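Local coordinates for protein esterase YbfF (Escherichia coli, PDB 3BF7) that probably hydrolyses ester or thioester bonds, as an alpha/beta-hydrolase esterase with a helical cap, at residues 93-107 against 184-196. The protein carries 1 engineered substitution. Residues are numbered along the deposited sequence; the frame is centred on the assembly and turned at random.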
loop_
_atom_site.group_PDB
_atom_site.type_symbol
_atom_site.label_atom_id
_atom_site.label_comp_id
_atom_site.label_asym_id
_atom_site.label_seq_id
_atom_site.Cartn_x
_atom_site.Cartn_y
_atom_site.Cartn_z
ATOM N N LYS A 93 3.614 -2.986 4.386
ATOM C CA LYS A 93 4.767 -3.815 4.719
ATOM C C LYS A 93 6.061 -3.111 4.288
ATOM O O LYS A 93 7.065 -3.173 4.995
ATOM C CB LYS A 93 4.647 -5.200 4.071
ATOM C CG LYS A 93 3.908 -6.209 4.948
ATOM C CD LYS A 93 3.748 -7.555 4.258
ATOM C CE LYS A 93 3.233 -8.620 5.218
ATOM N NZ LYS A 93 3.035 -9.926 4.524
ATOM N N ALA A 94 6.040 -2.418 3.151
ATOM C CA ALA A 94 7.230 -1.699 2.701
ATOM C C ALA A 94 7.580 -0.590 3.699
ATOM O O ALA A 94 8.749 -0.388 4.038
ATOM C CB ALA A 94 6.992 -1.103 1.316
ATOM N N VAL A 95 6.563 0.122 4.170
ATOM C CA VAL A 95 6.762 1.200 5.129
ATOM C C VAL A 95 7.246 0.652 6.471
ATOM O O VAL A 95 8.111 1.250 7.114
ATOM C CB VAL A 95 5.454 2.000 5.312
ATOM C CG1 VAL A 95 5.546 2.909 6.532
ATOM C CG2 VAL A 95 5.179 2.810 4.048
ATOM N N MET A 96 6.694 -0.479 6.901
ATOM C CA MET A 96 7.147 -1.064 8.154
ATOM C C MET A 96 8.603 -1.511 8.012
ATOM O O MET A 96 9.398 -1.351 8.937
ATOM C CB MET A 96 6.264 -2.244 8.566
ATOM C CG MET A 96 4.876 -1.819 9.028
ATOM S SD MET A 96 3.862 -3.165 9.678
ATOM C CE MET A 96 3.487 -4.072 8.173
ATOM N N ALA A 97 8.957 -2.065 6.856
ATOM C CA ALA A 97 10.329 -2.505 6.626
ATOM C C ALA A 97 11.284 -1.311 6.639
ATOM O O ALA A 97 12.453 -1.449 7.009
ATOM C CB ALA A 97 10.428 -3.244 5.297
ATOM N N LEU A 98 10.789 -0.143 6.238
ATOM C CA LEU A 98 11.617 1.054 6.224
ATOM C C LEU A 98 12.080 1.421 7.633
ATOM O O LEU A 98 13.160 1.987 7.799
ATOM C CB LEU A 98 10.854 2.229 5.604
ATOM C CG LEU A 98 11.615 3.560 5.527
ATOM C CD1 LEU A 98 12.869 3.408 4.675
ATOM C CD2 LEU A 98 10.702 4.629 4.943
ATOM N N THR A 99 11.282 1.100 8.650
ATOM C CA THR A 99 11.689 1.425 10.016
ATOM C C THR A 99 12.963 0.686 10.409
ATOM O O THR A 99 13.729 1.165 11.244
ATOM C CB THR A 99 10.595 1.088 11.072
ATOM O OG1 THR A 99 10.420 -0.331 11.163
ATOM C CG2 THR A 99 9.277 1.752 10.714
ATOM N N ALA A 100 13.192 -0.479 9.811
ATOM C CA ALA A 100 14.381 -1.264 10.115
ATOM C C ALA A 100 15.576 -0.813 9.283
ATOM O O ALA A 100 16.717 -0.862 9.742
ATOM C CB ALA A 100 14.106 -2.743 9.871
ATOM N N LEU A 101 15.309 -0.360 8.063
ATOM C CA LEU A 101 16.370 0.068 7.161
ATOM C C LEU A 101 16.879 1.487 7.394
ATOM O O LEU A 101 18.091 1.712 7.438
ATOM C CB LEU A 101 15.901 -0.069 5.706
ATOM C CG LEU A 101 16.965 0.183 4.636
ATOM C CD1 LEU A 101 18.060 -0.867 4.751
ATOM C CD2 LEU A 101 16.330 0.137 3.257
ATOM N N ALA A 102 15.964 2.440 7.541
ATOM C CA ALA A 102 16.346 3.837 7.742
ATOM C C ALA A 102 15.334 4.553 8.628
ATOM O O ALA A 102 14.601 5.431 8.171
ATOM C CB ALA A 102 16.452 4.539 6.394
ATOM N N PRO A 103 15.296 4.199 9.919
ATOM C CA PRO A 103 14.358 4.818 10.861
ATOM C C PRO A 103 14.396 6.342 10.940
ATOM O O PRO A 103 13.367 6.977 11.174
ATOM C CB PRO A 103 14.715 4.154 12.191
ATOM C CG PRO A 103 16.172 3.835 12.033
ATOM C CD PRO A 103 16.230 3.303 10.623
ATOM N N ASP A 104 15.570 6.930 10.742
ATOM C CA ASP A 104 15.695 8.381 10.818
ATOM C C ASP A 104 14.988 9.118 9.682
ATOM O O ASP A 104 14.835 10.341 9.731
ATOM C CB ASP A 104 17.171 8.789 10.857
ATOM C CG ASP A 104 17.892 8.249 12.080
ATOM O OD1 ASP A 104 17.301 8.281 13.180
ATOM O OD2 ASP A 104 19.050 7.804 11.944
ATOM N N ARG A 105 14.552 8.383 8.665
ATOM C CA ARG A 105 13.868 9.003 7.536
ATOM C C ARG A 105 12.349 8.978 7.709
ATOM O O ARG A 105 11.615 9.488 6.861
ATOM C CB ARG A 105 14.247 8.298 6.228
ATOM C CG ARG A 105 15.753 8.216 5.962
ATOM C CD ARG A 105 16.421 9.590 5.962
ATOM N NE ARG A 105 16.057 10.409 4.808
ATOM C CZ ARG A 105 16.562 10.260 3.586
ATOM N NH1 ARG A 105 17.462 9.317 3.343
ATOM N NH2 ARG A 105 16.173 11.064 2.606
ATOM N N ILE A 106 11.884 8.397 8.812
ATOM C CA ILE A 106 10.451 8.298 9.090
ATOM C C ILE A 106 10.022 9.110 10.309
ATOM O O ILE A 106 10.694 9.104 11.344
ATOM C CB ILE A 106 10.031 6.836 9.357
ATOM C CG1 ILE A 106 10.499 5.935 8.217
ATOM C CG2 ILE A 106 8.516 6.747 9.508
ATOM C CD1 ILE A 106 10.281 4.460 8.486
ATOM N N ASP A 107 8.898 9.805 10.179
ATOM C CA ASP A 107 8.342 10.587 11.274
ATOM C C ASP A 107 7.262 9.688 11.870
ATOM O O ASP A 107 7.525 8.916 12.791
ATOM C CB ASP A 107 7.724 11.885 10.750
ATOM C CG ASP A 107 7.281 12.811 11.866
ATOM O OD1 ASP A 107 7.333 12.394 13.043
ATOM O OD2 ASP A 107 6.879 13.953 11.567
ATOM N N HIS A 184 7.204 -13.855 -1.389
ATOM C CA HIS A 184 7.900 -12.809 -0.651
ATOM C C HIS A 184 6.982 -11.634 -0.367
ATOM O O HIS A 184 7.190 -10.893 0.593
ATOM C CB HIS A 184 9.121 -12.326 -1.434
ATOM C CG HIS A 184 10.021 -13.433 -1.878
ATOM N ND1 HIS A 184 10.411 -14.454 -1.042
ATOM C CD2 HIS A 184 10.597 -13.684 -3.078
ATOM C CE1 HIS A 184 11.190 -15.290 -1.706
ATOM N NE2 HIS A 184 11.318 -14.846 -2.944
ATOM N N ILE A 185 5.965 -11.462 -1.202
ATOM C CA ILE A 185 5.023 -10.365 -1.030
ATOM C C ILE A 185 4.032 -10.682 0.096
ATOM O O ILE A 185 3.765 -9.834 0.951
ATOM C CB ILE A 185 4.295 -10.080 -2.362
ATOM C CG1 ILE A 185 5.328 -9.654 -3.417
ATOM C CG2 ILE A 185 3.242 -8.991 -2.175
ATOM C CD1 ILE A 185 4.784 -9.572 -4.828
ATOM N N VAL A 186 3.490 -11.896 0.108
ATOM C CA VAL A 186 2.577 -12.281 1.181
ATOM C C VAL A 186 3.421 -12.626 2.406
ATOM O O VAL A 186 2.917 -12.694 3.532
ATOM C CB VAL A 186 1.716 -13.506 0.792
ATOM C CG1 VAL A 186 0.846 -13.159 -0.390
ATOM C CG2 VAL A 186 2.596 -14.697 0.472
ATOM N N GLY A 187 4.712 -12.834 2.161
ATOM C CA GLY A 187 5.651 -13.169 3.214
ATOM C C GLY A 187 6.146 -11.970 3.998
ATOM O O GLY A 187 5.603 -10.865 3.903
ATOM N N TRP A 188 7.203 -12.183 4.771
ATOM C CA TRP A 188 7.730 -11.120 5.611
ATOM C C TRP A 188 9.082 -11.486 6.196
ATOM O O TRP A 188 9.401 -12.661 6.352
ATOM C CB TRP A 188 6.746 -10.863 6.758
ATOM C CG TRP A 188 7.149 -9.769 7.690
ATOM C CD1 TRP A 188 7.456 -9.886 9.015
ATOM C CD2 TRP A 188 7.280 -8.382 7.369
ATOM N NE1 TRP A 188 7.766 -8.655 9.542
ATOM C CE2 TRP A 188 7.662 -7.713 8.552
ATOM C CE3 TRP A 188 7.102 -7.638 6.196
ATOM C CZ2 TRP A 188 7.881 -6.336 8.594
ATOM C CZ3 TRP A 188 7.320 -6.269 6.236
ATOM C CH2 TRP A 188 7.702 -5.630 7.430
ATOM N N GLU A 189 9.870 -10.463 6.511
ATOM C CA GLU A 189 11.175 -10.629 7.138
ATOM C C GLU A 189 11.044 -9.889 8.468
ATOM O O GLU A 189 10.897 -8.668 8.486
ATOM C CB GLU A 189 12.270 -9.980 6.290
ATOM C CG GLU A 189 13.679 -10.226 6.806
ATOM C CD GLU A 189 14.063 -11.690 6.752
ATOM O OE1 GLU A 189 13.904 -12.298 5.672
ATOM O OE2 GLU A 189 14.525 -12.231 7.778
ATOM N N LYS A 190 11.075 -10.618 9.577
ATOM C CA LYS A 190 10.937 -9.977 10.881
ATOM C C LYS A 190 11.937 -8.845 11.071
ATOM O O LYS A 190 13.100 -8.947 10.671
ATOM C CB LYS A 190 11.086 -11.003 12.006
ATOM C CG LYS A 190 9.878 -11.915 12.171
ATOM C CD LYS A 190 10.039 -12.815 13.387
ATOM C CE LYS A 190 8.779 -13.621 13.658
ATOM N NZ LYS A 190 8.435 -14.521 12.526
ATOM N N ILE A 191 11.474 -7.763 11.686
ATOM C CA ILE A 191 12.310 -6.595 11.917
ATOM C C ILE A 191 12.466 -6.288 13.396
ATOM O O ILE A 191 11.698 -6.778 14.224
ATOM C CB ILE A 191 11.708 -5.340 11.237
ATOM C CG1 ILE A 191 10.338 -5.017 11.845
ATOM C CG2 ILE A 191 11.585 -5.571 9.738
ATOM C CD1 ILE A 191 9.723 -3.723 11.330
ATOM N N PRO A 192 13.479 -5.480 13.749
ATOM C CA PRO A 192 13.693 -5.119 15.152
ATOM C C PRO A 192 12.552 -4.202 15.583
ATOM O O PRO A 192 11.884 -3.591 14.746
ATOM C CB PRO A 192 15.029 -4.380 15.123
ATOM C CG PRO A 192 15.726 -4.965 13.934
ATOM C CD PRO A 192 14.616 -5.045 12.921
ATOM N N ALA A 193 12.333 -4.098 16.886
ATOM C CA ALA A 193 11.271 -3.250 17.395
ATOM C C ALA A 193 11.500 -1.786 17.039
ATOM O O ALA A 193 12.631 -1.290 17.076
ATOM C CB ALA A 193 11.170 -3.403 18.908
ATOM N N TRP A 194 10.417 -1.107 16.674
ATOM C CA TRP A 194 10.462 0.319 16.363
ATOM C C TRP A 194 9.748 0.955 17.557
ATOM O O TRP A 194 8.522 0.869 17.681
ATOM C CB TRP A 194 9.715 0.614 15.060
ATOM C CG TRP A 194 9.914 2.012 14.542
ATOM C CD1 TRP A 194 11.099 2.604 14.206
ATOM C CD2 TRP A 194 8.892 2.969 14.249
ATOM N NE1 TRP A 194 10.878 3.868 13.717
ATOM C CE2 TRP A 194 9.531 4.119 13.732
ATOM C CE3 TRP A 194 7.496 2.967 14.370
ATOM C CZ2 TRP A 194 8.820 5.256 13.334
ATOM C CZ3 TRP A 194 6.790 4.098 13.975
ATOM C CH2 TRP A 194 7.455 5.227 13.462
ATOM N N ASP A 195 10.525 1.573 18.442
ATOM C CA ASP A 195 9.985 2.174 19.659
ATOM C C ASP A 195 9.378 3.558 19.487
ATOM O O ASP A 195 9.817 4.528 20.111
ATOM C CB ASP A 195 11.066 2.207 20.745
ATOM C CG ASP A 195 11.471 0.819 21.203
ATOM O OD1 ASP A 195 10.575 0.028 21.558
ATOM O OD2 ASP A 195 12.682 0.516 21.217
ATOM N N HIS A 196 8.352 3.632 18.644
ATOM C CA HIS A 196 7.643 4.877 18.373
ATOM C C HIS A 196 6.182 4.555 18.096
ATOM O O HIS A 196 5.863 3.473 17.603
ATOM C CB HIS A 196 8.230 5.581 17.147
ATOM C CG HIS A 196 9.677 5.932 17.284
ATOM N ND1 HIS A 196 10.693 5.103 16.859
ATOM C CD2 HIS A 196 10.279 7.019 17.824
ATOM C CE1 HIS A 196 11.858 5.666 17.130
ATOM N NE2 HIS A 196 11.635 6.827 17.714
HETATM O O HOH W 1 12.394 -1.701 12.843
HETATM O O HOH W 2 12.106 6.489 13.506
#
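Thr99 lies over one face of the Trp194 indole, its CB 3.7 Å from the centroid of the five-membered ring and 18° off the normal, which identifies a CH-pi contact. CG2 extends the overlap above the middle of the ring system. With chi1 at 68°, OG1 sits between the backbone N and carbonyl carbon of Thr99, from where it donates to Met96 O in the carbonyl plane at 2.7 Å. Because Thr99 N also donates to Met96 O, two bonds grip that carbonyl. One water bridges Thr99 OG1 and Pro192 O; a second accepts from Trp194 NE1 and donates to Pro103 O. On the opposite face of Trp194 lies His196 ND1, toward the rim, while Pro103 CB and Asp107 O meet the ring edge. Replacing Trp194 with an alanine would probably leave Thr99 without its aromatic cover and the water on Pro103 O without its indole donor. One residue on from Thr99, Ala100 CB packs against Ile191 CB at 3.8 Å. Toward the start of the helix, Trp188 brings its six-membered ring edge-on to Lys93 O, with CZ3 3.3 Å from that oxygen in the ring plane; the NE1 of Trp188 is hydrogen-bonded to Gln220 OE1. Beyond CG the Lys93 chain is extended, passing Trp188 CE3 to carry NZ to Gly187 O (2.8 Å), 41° out of the carbonyl plane. Val117 O takes a second bond from NZ, so the buried ammonium is held by backbone carbonyls. The contact thus lays the connection from helix 182-186 to strand 198-201 along helix 90-101, which follows the probable nucleophile elbow around Ser89, as in the alpha/beta hydrolase fold.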